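Local coordinates for protein exonuclease (Laribacter hongkongensis, PDB 3SYY) that digests double-stranded DNA with strict 5'-to-3' polarity as an alkaline exonuclease that binds two magnesium ions, at residues A[18-23]-A[40-45]; A[34-39]-A[188-193]; A[73-78]-A[149-154]; A[79-84]-A[167-172]. All coordinates share one frame; numbering follows the deposited sequence.

In the fold
From the N terminus, interaction 1 closes a loop of 16 residues, tying residues 18-23 to helix 34-49. Interaction 2 starts from the first turn of that same helix and joins it to the long C-terminal helix 174-205. The two cross, since 34-39 lies between 18-23 and 40-45, and they touch where Arg20 packs on Tyr39. The long loop of interaction 2 encloses the other pair, on the opposite side of the chain's centre. Interaction 3 binds helix 59-79 to strand 149-155, and interaction 4 links the turn after that helix to the neighbouring strand 165-171. These also cross, sharing a salt bridge between Asp151 and Arg169.

Interaction 1: A[18-23]-A[40-45]; sequences ASRVAD and MAELIC
Arg20, Glu42 and Asp23 form a salt-bridge network between residues 18-23 and the middle of helix 34-49. The contact across the segments is an end-on, two-pronged ion pair. Arg20 NH2 donates to Glu42 OE1 over 2.8 Å and Arg20 NH1 to Glu42 OE2 over 3.0 Å, both nearly straight at 174° and 171°. Each oxygen is met on its syn side. The carboxylate meets the guanidinium edge to edge, the planes 24° apart, while the two chains cross at about a right angle.

Apolar support comes from Tyr39, on which Arg20 packs. The Arg20 side chain lies about 11 Å from that of Glu112 and about as far from a bound magnesium ion, near the metal centre without joining it.

The local part of the network fixes the guanidinium from another edge. The Arg20 chain is bent at chi2 and chi3, which brings NE round to Asp23, three residues on, while Glu42 reaches out extended beyond CG. Two carboxylates thus share one cation and should help keep it charged. Arg20 NE donates in its guanidinium plane to the anti lone pair of Asp23 OD2, 3.0 Å away.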
loop_
_atom_site.group_PDB
_atom_site.type_symbol
_atom_site.label_atom_id
_atom_site.label_comp_id
_atom_site.label_asym_id
_atom_site.label_seq_id
_atom_site.Cartn_x
_atom_site.Cartn_y
_atom_site.Cartn_z
ATOM N N ALA A 18 2.794 -18.198 -18.314
ATOM C CA ALA A 18 4.063 -17.599 -18.724
ATOM C C ALA A 18 4.361 -16.287 -17.940
ATOM O O ALA A 18 5.490 -16.022 -17.584
ATOM C CB ALA A 18 4.014 -17.284 -20.257
ATOM N N SER A 19 3.332 -15.500 -17.682
ATOM C CA SER A 19 3.520 -14.205 -16.997
ATOM C C SER A 19 4.002 -14.364 -15.549
ATOM O O SER A 19 4.437 -13.397 -14.929
ATOM C CB SER A 19 2.229 -13.401 -17.037
ATOM O OG SER A 19 1.184 -14.167 -16.473
ATOM N N ARG A 20 3.963 -15.596 -15.026
ATOM C CA ARG A 20 4.350 -15.816 -13.634
ATOM C C ARG A 20 5.548 -16.709 -13.519
ATOM O O ARG A 20 5.987 -17.068 -12.406
ATOM C CB ARG A 20 3.174 -16.427 -12.839
ATOM C CG ARG A 20 1.887 -15.566 -12.850
ATOM C CD ARG A 20 2.106 -14.192 -12.162
ATOM N NE ARG A 20 2.414 -14.277 -10.723
ATOM C CZ ARG A 20 1.528 -14.513 -9.745
ATOM N NH1 ARG A 20 0.229 -14.670 -9.984
ATOM N NH2 ARG A 20 1.956 -14.563 -8.480
ATOM N N VAL A 21 6.122 -17.098 -14.661
ATOM C CA VAL A 21 7.264 -18.004 -14.597
ATOM C C VAL A 21 8.408 -17.417 -13.796
ATOM O O VAL A 21 9.117 -18.142 -13.072
ATOM C CB VAL A 21 7.711 -18.483 -16.004
ATOM C CG1 VAL A 21 9.070 -19.112 -15.933
ATOM C CG2 VAL A 21 6.736 -19.492 -16.506
ATOM N N ALA A 22 8.617 -16.099 -13.891
ATOM C CA ALA A 22 9.687 -15.506 -13.102
ATOM C C ALA A 22 9.486 -15.733 -11.570
ATOM O O ALA A 22 10.452 -15.921 -10.832
ATOM C CB ALA A 22 9.820 -13.999 -13.398
ATOM N N ASP A 23 8.243 -15.709 -11.111
ATOM C CA ASP A 23 7.960 -16.003 -9.692
ATOM C C ASP A 23 8.297 -17.458 -9.335
ATOM O O ASP A 23 8.793 -17.733 -8.225
ATOM C CB ASP A 23 6.521 -15.689 -9.394
ATOM C CG ASP A 23 6.270 -14.188 -9.371
ATOM O OD1 ASP A 23 7.250 -13.448 -9.191
ATOM O OD2 ASP A 23 5.123 -13.771 -9.550
ATOM N N MET A 40 2.691 -20.432 -5.402
ATOM C CA MET A 40 2.255 -21.820 -5.104
ATOM C C MET A 40 0.940 -21.799 -4.291
ATOM O O MET A 40 -0.036 -22.456 -4.654
ATOM C CB MET A 40 3.407 -22.514 -4.408
ATOM C CG MET A 40 3.025 -23.685 -3.574
ATOM S SD MET A 40 3.282 -25.148 -4.497
ATOM C CE MET A 40 5.041 -25.110 -4.813
ATOM N N ALA A 41 0.884 -20.946 -3.248
ATOM C CA ALA A 41 -0.308 -20.798 -2.417
ATOM C C ALA A 41 -1.479 -20.311 -3.258
ATOM O O ALA A 41 -2.612 -20.801 -3.138
ATOM C CB ALA A 41 -0.019 -19.844 -1.216
ATOM N N GLU A 42 -1.224 -19.366 -4.172
ATOM C CA GLU A 42 -2.285 -18.881 -5.020
ATOM C C GLU A 42 -2.878 -20.010 -5.874
ATOM O O GLU A 42 -4.103 -20.095 -6.059
ATOM C CB GLU A 42 -1.735 -17.843 -6.035
ATOM C CG GLU A 42 -1.819 -16.398 -5.679
ATOM C CD GLU A 42 -1.130 -15.555 -6.773
ATOM O OE1 GLU A 42 -0.019 -15.075 -6.512
ATOM O OE2 GLU A 42 -1.699 -15.468 -7.871
ATOM N N LEU A 43 -2.009 -20.811 -6.480
ATOM C CA LEU A 43 -2.496 -21.884 -7.370
ATOM C C LEU A 43 -3.186 -23.026 -6.550
ATOM O O LEU A 43 -4.179 -23.607 -6.999
ATOM C CB LEU A 43 -1.338 -22.419 -8.179
ATOM C CG LEU A 43 -0.725 -21.377 -9.139
ATOM C CD1 LEU A 43 0.222 -22.093 -10.100
ATOM C CD2 LEU A 43 -1.801 -20.727 -9.910
ATOM N N ILE A 44 -2.674 -23.308 -5.358
ATOM C CA ILE A 44 -3.348 -24.302 -4.457
ATOM C C ILE A 44 -4.776 -23.874 -4.181
ATOM O O ILE A 44 -5.731 -24.650 -4.392
ATOM C CB ILE A 44 -2.572 -24.533 -3.158
ATOM C CG1 ILE A 44 -1.281 -25.263 -3.491
ATOM C CG2 ILE A 44 -3.451 -25.337 -2.118
ATOM C CD1 ILE A 44 -0.220 -25.211 -2.397
ATOM N N CYS A 45 -4.949 -22.615 -3.765
ATOM C CA CYS A 45 -6.275 -22.129 -3.461
ATOM C C CYS A 45 -7.190 -22.113 -4.704
ATOM O O CYS A 45 -8.373 -22.375 -4.604
ATOM C CB CYS A 45 -6.233 -20.748 -2.743
ATOM S SG CYS A 45 -5.245 -20.833 -1.215
#

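Interaction 2: A[34-39]-A[188-193]; sequences ASRQNY and LAELEA
A surface salt bridge between helices, Arg36 to Glu190, fastens the first turns of helix 34-49 to the long C-terminal helix 174-205. Two hydrogen bonds make up the grip, one to each carboxylate oxygen, and they are not equivalent. Arg36 NH2 reaches Glu190 OE2 over 2.9 Å almost straight (173°), the oxygen lying in the guanidinium plane and met on its syn side. Arg36 NH1 reaches Glu190 OE1 over 3.0 Å with more bend, at 148°; here the donor comes from above the carboxylate plane. The difference is consistent with the 35° between the two flat groups, one oxygen lying in the guanidinium plane while the other is tilted out of it.

Both side chains stretch to meet. Arg36 runs extended from CG to NE, with CG anti to the backbone N, and Glu190 is extended beyond CG; they cross at about a right angle, and the charged ends meet between the two helices. Met40 CE packs against the carboxylate, 3.5 Å from Glu190 OE2, and the apolar contact between the same helices is Leu191 on Leu43 and Ile44. Farther along, Glu192 forms a second salt bridge with Arg47. The result is an interhelical salt bridge at the surface, beside leucine and isoleucine packing, that joins helix 34-49 to helix 174-205 well away from the metal site.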
loop_
_atom_site.group_PDB
_atom_site.type_symbol
_atom_site.label_atom_id
_atom_site.label_comp_id
_atom_site.label_asym_id
_atom_site.label_seq_id
_atom_site.Cartn_x
_atom_site.Cartn_y
_atom_site.Cartn_z
ATOM N N ALA A 34 10.163 -15.933 -1.659
ATOM C CA ALA A 34 8.814 -15.734 -1.147
ATOM C C ALA A 34 7.851 -15.729 -2.318
ATOM O O ALA A 34 6.753 -16.242 -2.202
ATOM C CB ALA A 34 8.718 -14.424 -0.397
ATOM N N SER A 35 8.278 -15.151 -3.452
ATOM C CA SER A 35 7.392 -15.091 -4.607
ATOM C C SER A 35 7.037 -16.497 -5.125
ATOM O O SER A 35 5.958 -16.689 -5.630
ATOM C CB SER A 35 7.988 -14.243 -5.740
ATOM O OG SER A 35 9.199 -14.847 -6.129
ATOM N N ARG A 36 7.946 -17.451 -5.022
ATOM C CA ARG A 36 7.627 -18.828 -5.482
ATOM C C ARG A 36 6.576 -19.458 -4.572
ATOM O O ARG A 36 5.559 -19.993 -5.015
ATOM C CB ARG A 36 8.874 -19.698 -5.521
ATOM C CG ARG A 36 8.657 -21.120 -6.163
ATOM C CD ARG A 36 9.891 -21.954 -5.904
ATOM N NE ARG A 36 9.911 -23.196 -6.688
ATOM C CZ ARG A 36 9.394 -24.362 -6.267
ATOM N NH1 ARG A 36 9.498 -25.455 -7.018
ATOM N NH2 ARG A 36 8.813 -24.446 -5.075
ATOM N N GLN A 37 6.818 -19.381 -3.272
ATOM C CA GLN A 37 5.828 -19.882 -2.310
ATOM C C GLN A 37 4.497 -19.167 -2.340
ATOM O O GLN A 37 3.441 -19.799 -2.206
ATOM C CB GLN A 37 6.453 -19.956 -0.898
ATOM C CG GLN A 37 7.683 -20.950 -0.913
ATOM C CD GLN A 37 7.457 -22.266 -1.815
ATOM O OE1 GLN A 37 6.481 -23.054 -1.584
ATOM N NE2 GLN A 37 8.368 -22.495 -2.837
ATOM N N ASN A 38 4.505 -17.839 -2.526
ATOM C CA ASN A 38 3.225 -17.107 -2.624
ATOM C C ASN A 38 2.424 -17.492 -3.863
ATOM O O ASN A 38 1.214 -17.610 -3.805
ATOM C CB ASN A 38 3.453 -15.569 -2.610
ATOM C CG ASN A 38 3.991 -15.082 -1.280
ATOM O OD1 ASN A 38 3.749 -15.708 -0.247
ATOM N ND2 ASN A 38 4.747 -13.981 -1.297
ATOM N N TYR A 39 3.104 -17.694 -4.994
ATOM C CA TYR A 39 2.399 -18.155 -6.205
ATOM C C TYR A 39 1.868 -19.573 -5.989
ATOM O O TYR A 39 0.768 -19.875 -6.365
ATOM C CB TYR A 39 3.375 -18.142 -7.401
ATOM C CG TYR A 39 2.736 -18.379 -8.748
ATOM C CD1 TYR A 39 1.473 -17.881 -9.035
ATOM C CD2 TYR A 39 3.419 -19.083 -9.745
ATOM C CE1 TYR A 39 0.894 -18.087 -10.299
ATOM C CE2 TYR A 39 2.847 -19.283 -10.985
ATOM C CZ TYR A 39 1.624 -18.804 -11.265
ATOM O OH TYR A 39 1.071 -19.021 -12.505
ATOM N N LEU A 188 5.143 -27.732 -10.415
ATOM C CA LEU A 188 3.830 -28.350 -10.585
ATOM C C LEU A 188 3.744 -29.672 -9.777
ATOM O O LEU A 188 2.693 -30.020 -9.298
ATOM C CB LEU A 188 3.505 -28.614 -12.056
ATOM C CG LEU A 188 3.064 -27.320 -12.783
ATOM C CD1 LEU A 188 3.249 -27.447 -14.358
ATOM C CD2 LEU A 188 1.635 -26.960 -12.404
ATOM N N ALA A 189 4.865 -30.358 -9.624
ATOM C CA ALA A 189 4.861 -31.635 -8.864
ATOM C C ALA A 189 4.524 -31.350 -7.396
ATOM O O ALA A 189 3.691 -32.062 -6.809
ATOM C CB ALA A 189 6.232 -32.341 -9.004
ATOM N N GLU A 190 5.121 -30.293 -6.840
ATOM C CA GLU A 190 4.911 -29.877 -5.457
ATOM C C GLU A 190 3.523 -29.385 -5.230
ATOM O O GLU A 190 2.895 -29.755 -4.225
ATOM C CB GLU A 190 5.888 -28.805 -4.997
ATOM C CG GLU A 190 7.332 -29.255 -4.967
ATOM C CD GLU A 190 8.270 -28.041 -4.879
ATOM O OE1 GLU A 190 9.344 -28.061 -5.511
ATOM O OE2 GLU A 190 7.907 -27.056 -4.212
ATOM N N LEU A 191 3.033 -28.572 -6.165
ATOM C CA LEU A 191 1.639 -28.123 -6.171
ATOM C C LEU A 191 0.618 -29.272 -6.142
ATOM O O LEU A 191 -0.308 -29.291 -5.304
ATOM C CB LEU A 191 1.406 -27.182 -7.373
ATOM C CG LEU A 191 0.009 -26.775 -7.772
ATOM C CD1 LEU A 191 -0.592 -26.028 -6.627
ATOM C CD2 LEU A 191 0.125 -25.783 -8.970
ATOM N N GLU A 192 0.755 -30.221 -7.053
ATOM C CA GLU A 192 -0.172 -31.337 -7.100
ATOM C C GLU A 192 -0.102 -32.265 -5.855
ATOM O O GLU A 192 -1.148 -32.705 -5.325
ATOM C CB GLU A 192 0.039 -32.087 -8.379
ATOM C CG GLU A 192 -0.626 -31.335 -9.485
ATOM C CD GLU A 192 -0.166 -31.792 -10.830
ATOM O OE1 GLU A 192 -0.840 -31.399 -11.802
ATOM O OE2 GLU A 192 0.845 -32.531 -10.922
ATOM N N ALA A 193 1.112 -32.494 -5.368
ATOM C CA ALA A 193 1.309 -33.254 -4.135
ATOM C C ALA A 193 0.697 -32.542 -2.949
ATOM O O ALA A 193 0.105 -33.176 -2.069
ATOM C CB ALA A 193 2.789 -33.484 -3.878
#

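Interaction 3: A[73-78]-A[149-154]; sequences ARYIIE and WCDFVS
Helix 73-78 passes strand 149-154 with axes 10.1 Å apart at closest approach and an angle of 120° between their directions, Tyr75 and Val153 lying nearest at CA. Tyr75 carries most of the contact. With CG anti to the backbone N (chi1 167°), its ring projects from the helix toward the sheet and its hydroxyl reaches the carboxylate of Asp151.

There Tyr75 OH donates a short hydrogen bond of 2.5 Å to Asp151 OD2, using the anti lone pair of that oxygen. The carboxylate oxygen sits at the edge of the ring, in its plane, although the ring and carboxylate planes themselves are 66° apart. Asp151 CB also packs against the ring, 3.8 Å from Tyr75 CE1. Nearer the helix, on the CD1 side of the ring, the contact turns apolar: Val153 CG2 touches Tyr75 CD1 at 3.6 Å. At the other end Tyr75 OH nears the edge of the indole, 4.1 Å from Trp149 CZ3.

The buried carboxylate is not left to the tyrosine alone, for its other oxygen pairs with Arg169 on the adjacent strand, which probably stabilises its negative charge. Ile111 and Tyr165, on strands 109-114 and 165-171, also line the tyrosine ring. Val153 lies about 4 Å by side chain from the magnesium ligand Ile113, so this packing lies next to the strand that carries Glu112 and Ile113. A helix packed on the mixed central sheet, whose strand 109-114 supplies these two ligands, is consistent with the PDDEXK nuclease core.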
loop_
_atom_site.group_PDB
_atom_site.type_symbol
_atom_site.label_atom_id
_atom_site.label_comp_id
_atom_site.label_asym_id
_atom_site.label_seq_id
_atom_site.Cartn_x
_atom_site.Cartn_y
_atom_site.Cartn_z
ATOM N N ALA A 73 -1.669 -2.164 -33.109
ATOM C CA ALA A 73 -1.818 -1.515 -34.412
ATOM C C ALA A 73 -0.519 -0.839 -34.800
ATOM O O ALA A 73 -0.066 -1.024 -35.920
ATOM C CB ALA A 73 -2.975 -0.546 -34.436
ATOM N N ARG A 74 0.095 -0.088 -33.888
ATOM C CA ARG A 74 1.367 0.563 -34.161
ATOM C C ARG A 74 2.447 -0.417 -34.623
ATOM O O ARG A 74 3.271 -0.096 -35.517
ATOM C CB ARG A 74 1.863 1.370 -32.950
ATOM C CG ARG A 74 3.190 2.114 -33.181
ATOM C CD ARG A 74 3.031 3.333 -34.195
ATOM N NE ARG A 74 4.215 4.187 -34.071
ATOM C CZ ARG A 74 4.336 5.256 -33.270
ATOM N NH1 ARG A 74 3.313 5.712 -32.553
ATOM N NH2 ARG A 74 5.488 5.906 -33.212
ATOM N N TYR A 75 2.489 -1.598 -34.000
ATOM C CA TYR A 75 3.496 -2.585 -34.382
ATOM C C TYR A 75 3.292 -2.993 -35.852
ATOM O O TYR A 75 4.262 -3.061 -36.596
ATOM C CB TYR A 75 3.371 -3.837 -33.504
ATOM C CG TYR A 75 4.144 -5.039 -33.979
ATOM C CD1 TYR A 75 5.514 -5.147 -33.740
ATOM C CD2 TYR A 75 3.505 -6.089 -34.653
ATOM C CE1 TYR A 75 6.221 -6.276 -34.106
ATOM C CE2 TYR A 75 4.226 -7.233 -35.050
ATOM C CZ TYR A 75 5.572 -7.314 -34.773
ATOM O OH TYR A 75 6.344 -8.407 -35.116
ATOM N N ILE A 76 2.064 -3.335 -36.225
ATOM C CA ILE A 76 1.731 -3.705 -37.651
ATOM C C ILE A 76 2.039 -2.520 -38.608
ATOM O O ILE A 76 2.564 -2.706 -39.722
ATOM C CB ILE A 76 0.280 -4.193 -37.779
ATOM C CG1 ILE A 76 0.002 -5.425 -36.902
ATOM C CG2 ILE A 76 -0.109 -4.584 -39.269
ATOM C CD1 ILE A 76 -1.494 -5.546 -36.551
ATOM N N ILE A 77 1.757 -1.300 -38.176
ATOM C CA ILE A 77 2.135 -0.111 -38.986
ATOM C C ILE A 77 3.621 -0.102 -39.207
ATOM O O ILE A 77 4.079 0.046 -40.364
ATOM C CB ILE A 77 1.688 1.197 -38.323
ATOM C CG1 ILE A 77 0.170 1.262 -38.348
ATOM C CG2 ILE A 77 2.295 2.417 -39.020
ATOM C CD1 ILE A 77 -0.396 2.400 -37.496
ATOM N N GLU A 78 4.386 -0.307 -38.136
ATOM C CA GLU A 78 5.825 -0.249 -38.208
ATOM C C GLU A 78 6.457 -1.420 -38.963
ATOM O O GLU A 78 7.580 -1.294 -39.485
ATOM C CB GLU A 78 6.456 -0.132 -36.814
ATOM C CG GLU A 78 6.001 1.107 -36.027
ATOM C CD GLU A 78 6.681 2.380 -36.479
ATOM O OE1 GLU A 78 6.217 3.478 -36.106
ATOM O OE2 GLU A 78 7.705 2.287 -37.191
ATOM N N TRP A 149 10.720 -16.850 -32.404
ATOM C CA TRP A 149 11.105 -15.546 -31.793
ATOM C C TRP A 149 9.874 -14.820 -31.305
ATOM O O TRP A 149 8.759 -15.155 -31.667
ATOM C CB TRP A 149 11.825 -14.631 -32.826
ATOM C CG TRP A 149 11.097 -14.540 -34.155
ATOM C CD1 TRP A 149 11.345 -15.300 -35.302
ATOM C CD2 TRP A 149 10.028 -13.644 -34.507
ATOM N NE1 TRP A 149 10.494 -14.922 -36.316
ATOM C CE2 TRP A 149 9.699 -13.895 -35.872
ATOM C CE3 TRP A 149 9.366 -12.601 -33.830
ATOM C CZ2 TRP A 149 8.699 -13.200 -36.531
ATOM C CZ3 TRP A 149 8.364 -11.914 -34.494
ATOM C CH2 TRP A 149 8.049 -12.209 -35.835
ATOM N N CYS A 150 10.092 -13.757 -30.536
ATOM C CA CYS A 150 8.981 -12.931 -30.041
ATOM C C CYS A 150 9.503 -11.505 -30.087
ATOM O O CYS A 150 10.589 -11.219 -29.623
ATOM C CB CYS A 150 8.647 -13.274 -28.597
ATOM S SG CYS A 150 7.257 -12.277 -27.944
ATOM N N ASP A 151 8.725 -10.636 -30.704
ATOM C CA ASP A 151 9.056 -9.211 -30.745
ATOM C C ASP A 151 8.451 -8.596 -29.465
ATOM O O ASP A 151 7.259 -8.681 -29.226
ATOM C CB ASP A 151 8.381 -8.589 -31.961
ATOM C CG ASP A 151 9.288 -8.645 -33.231
ATOM O OD1 ASP A 151 10.511 -8.863 -33.077
ATOM O OD2 ASP A 151 8.753 -8.517 -34.349
ATOM N N PHE A 152 9.297 -8.017 -28.659
ATOM C CA PHE A 152 8.849 -7.371 -27.435
ATOM C C PHE A 152 8.565 -5.915 -27.779
ATOM O O PHE A 152 9.444 -5.236 -28.293
ATOM C CB PHE A 152 9.994 -7.430 -26.455
ATOM C CG PHE A 152 9.723 -6.667 -25.185
ATOM C CD1 PHE A 152 10.172 -5.349 -25.034
ATOM C CD2 PHE A 152 9.020 -7.269 -24.143
ATOM C CE1 PHE A 152 9.933 -4.633 -23.822
ATOM C CE2 PHE A 152 8.791 -6.573 -22.926
ATOM C CZ PHE A 152 9.213 -5.232 -22.786
ATOM N N VAL A 153 7.337 -5.464 -27.586
ATOM C CA VAL A 153 6.960 -4.080 -27.909
ATOM C C VAL A 153 6.669 -3.382 -26.579
ATOM O O VAL A 153 5.929 -3.945 -25.752
ATOM C CB VAL A 153 5.680 -4.067 -28.754
ATOM C CG1 VAL A 153 5.135 -2.598 -28.973
ATOM C CG2 VAL A 153 5.965 -4.745 -30.151
ATOM N N SER A 154 7.272 -2.202 -26.365
ATOM C CA SER A 154 6.810 -1.275 -25.316
ATOM C C SER A 154 6.219 -0.021 -25.995
ATOM O O SER A 154 6.788 0.474 -26.997
ATOM C CB SER A 154 7.979 -0.957 -24.376
ATOM O OG SER A 154 7.627 -0.085 -23.308
#

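Interaction 4: A[79-84]-A[167-172]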
loop_
_atom_site.group_PDB
_atom_site.type_symbol
_atom_site.label_atom_id
_atom_site.label_comp_id
_atom_site.label_asym_id
_atom_site.label_seq_id
_atom_site.Cartn_x
_atom_site.Cartn_y
_atom_site.Cartn_z
ATOM N N THR A 79 5.786 -2.567 -39.010
ATOM C CA THR A 79 6.488 -3.743 -39.502
ATOM C C THR A 79 5.815 -4.366 -40.709
ATOM O O THR A 79 6.453 -5.096 -41.443
ATOM C CB THR A 79 6.549 -4.878 -38.449
ATOM O OG1 THR A 79 5.206 -5.267 -38.134
ATOM C CG2 THR A 79 7.340 -4.471 -37.206
ATOM N N GLY A 80 4.520 -4.169 -40.867
ATOM C CA GLY A 80 3.776 -4.860 -41.917
ATOM C C GLY A 80 3.520 -6.343 -41.693
ATOM O O GLY A 80 3.151 -7.057 -42.647
ATOM N N GLU A 81 3.693 -6.829 -40.453
ATOM C CA GLU A 81 3.529 -8.273 -40.166
ATOM C C GLU A 81 2.059 -8.667 -40.077
ATOM O O GLU A 81 1.206 -7.844 -39.721
ATOM C CB GLU A 81 4.255 -8.674 -38.880
ATOM C CG GLU A 81 5.731 -8.488 -38.904
ATOM C CD GLU A 81 6.518 -9.741 -39.389
ATOM O OE1 GLU A 81 5.921 -10.729 -39.836
ATOM O OE2 GLU A 81 7.759 -9.714 -39.311
ATOM N N ILE A 82 1.750 -9.916 -40.421
ATOM C CA ILE A 82 0.406 -10.457 -40.217
ATOM C C ILE A 82 0.280 -10.919 -38.746
ATOM O O ILE A 82 0.983 -11.839 -38.310
ATOM C CB ILE A 82 0.142 -11.672 -41.158
ATOM C CG1 ILE A 82 -1.197 -12.364 -40.863
ATOM C CG2 ILE A 82 1.236 -12.713 -41.017
ATOM C CD1 ILE A 82 -2.278 -12.136 -41.911
ATOM N N VAL A 83 -0.640 -10.322 -38.008
ATOM C CA VAL A 83 -0.783 -10.653 -36.576
ATOM C C VAL A 83 -2.115 -11.291 -36.331
ATOM O O VAL A 83 -3.128 -10.747 -36.725
ATOM C CB VAL A 83 -0.608 -9.388 -35.680
ATOM C CG1 VAL A 83 -0.739 -9.736 -34.174
ATOM C CG2 VAL A 83 0.747 -8.750 -35.925
ATOM N N THR A 84 -2.134 -12.455 -35.672
ATOM C CA THR A 84 -3.409 -13.076 -35.304
ATOM C C THR A 84 -3.532 -13.134 -33.781
ATOM O O THR A 84 -2.591 -13.479 -33.106
ATOM C CB THR A 84 -3.465 -14.513 -35.805
ATOM O OG1 THR A 84 -2.904 -14.548 -37.114
ATOM C CG2 THR A 84 -4.903 -15.020 -35.837
ATOM N N CYS A 167 10.627 -1.622 -29.994
ATOM C CA CYS A 167 10.458 -3.040 -30.306
ATOM C C CYS A 167 11.827 -3.675 -30.439
ATOM O O CYS A 167 12.773 -3.055 -31.030
ATOM C CB CYS A 167 9.584 -3.256 -31.529
ATOM S SG CYS A 167 9.457 -5.002 -32.079
ATOM N N THR A 168 11.978 -4.865 -29.853
ATOM C CA THR A 168 13.257 -5.624 -30.002
ATOM C C THR A 168 12.918 -7.120 -30.075
ATOM O O THR A 168 11.931 -7.564 -29.452
ATOM C CB THR A 168 14.260 -5.312 -28.886
ATOM O OG1 THR A 168 15.565 -5.802 -29.225
ATOM C CG2 THR A 168 13.826 -5.931 -27.495
ATOM N N ARG A 169 13.704 -7.885 -30.843
ATOM C CA ARG A 169 13.376 -9.286 -31.090
ATOM C C ARG A 169 14.111 -10.187 -30.154
ATOM O O ARG A 169 15.331 -10.050 -29.984
ATOM C CB ARG A 169 13.746 -9.729 -32.505
ATOM C CG ARG A 169 13.049 -11.081 -32.871
ATOM C CD ARG A 169 12.934 -11.234 -34.363
ATOM N NE ARG A 169 11.805 -10.470 -34.902
ATOM C CZ ARG A 169 11.396 -10.580 -36.157
ATOM N NH1 ARG A 169 12.023 -11.425 -36.965
ATOM N NH2 ARG A 169 10.382 -9.880 -36.605
ATOM N N ILE A 170 13.372 -11.115 -29.550
ATOM C CA ILE A 170 13.998 -12.069 -28.630
ATOM C C ILE A 170 13.895 -13.434 -29.295
ATOM O O ILE A 170 12.782 -13.939 -29.533
ATOM C CB ILE A 170 13.282 -12.083 -27.235
ATOM C CG1 ILE A 170 13.271 -10.659 -26.623
ATOM C CG2 ILE A 170 13.951 -13.141 -26.309
ATOM C CD1 ILE A 170 14.710 -10.053 -26.245
ATOM N N GLU A 171 15.047 -14.003 -29.637
ATOM C CA GLU A 171 15.099 -15.296 -30.329
ATOM C C GLU A 171 14.889 -16.430 -29.321
ATOM O O GLU A 171 15.414 -16.358 -28.212
ATOM C CB GLU A 171 16.492 -15.483 -30.988
ATOM C CG GLU A 171 16.829 -14.477 -32.131
ATOM C CD GLU A 171 15.938 -14.643 -33.362
ATOM O OE1 GLU A 171 15.557 -13.616 -33.943
ATOM O OE2 GLU A 171 15.568 -15.783 -33.747
ATOM N N ARG A 172 14.168 -17.474 -29.718
ATOM C CA ARG A 172 14.077 -18.746 -28.935
ATOM C C ARG A 172 15.411 -19.196 -28.329
ATOM O O ARG A 172 16.405 -19.312 -29.050
ATOM C CB ARG A 172 13.523 -19.859 -29.826
ATOM C CG ARG A 172 13.342 -21.196 -29.115
ATOM C CD ARG A 172 12.646 -22.206 -30.002
ATOM N NE ARG A 172 12.243 -23.365 -29.215
ATOM C CZ ARG A 172 10.988 -23.689 -28.939
ATOM N NH1 ARG A 172 9.995 -22.984 -29.428
ATOM N NH2 ARG A 172 10.731 -24.760 -28.185
HETATM O O HOH W 1 9.626 -11.447 -39.451
#
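Glu81 and Arg169 face each other at a surface where one end of the contact is firmly held and the other is loose. The firm end is Arg169, whose guanidinium is held by two residues of the neighbouring strand. NE is taken up by the salt bridge to Asp151, and Trp149 contributes a cation-pi interaction, with Trp149 CH2 3.4 Å from Arg169 NH2. These outside partners, rather than Glu81, hold the cation in place.

The Glu81 side is slack by comparison. Glu81 OE2 stands 3.8 Å from Arg169 NH2, a long ion pair without a direct hydrogen bond, although the oxygen lies at the edge of the guanidinium near its plane. The carboxylate and guanidinium planes are 56° apart. A water takes up the slack: it donates to Glu81 OE2 over 2.6 Å and accepts only weakly from Arg169 NH2 at 3.3 Å. The bend of the glutamate at chi2 turns OE2 toward Arg169.

The backbone before Glu81 is held by an ST turn. Thr79 OG1 accepts from Glu81 N over 3.2 Å at 158°, and the same hydroxyl is bonded to the carbonyl of Tyr75 one helical turn back. Between them Gly80, with phi 73°, is the first residue to leave the helix. The turn leads helix 59-79 into strand 83-84, at the far edge of the five-stranded sheet from strand 165-171. The contact is thus a long, partly water-bridged ion pair at the surface, between the turn after helix 59-79 and edge strand 165-171 of the sheet of a PDDEXK-type fold.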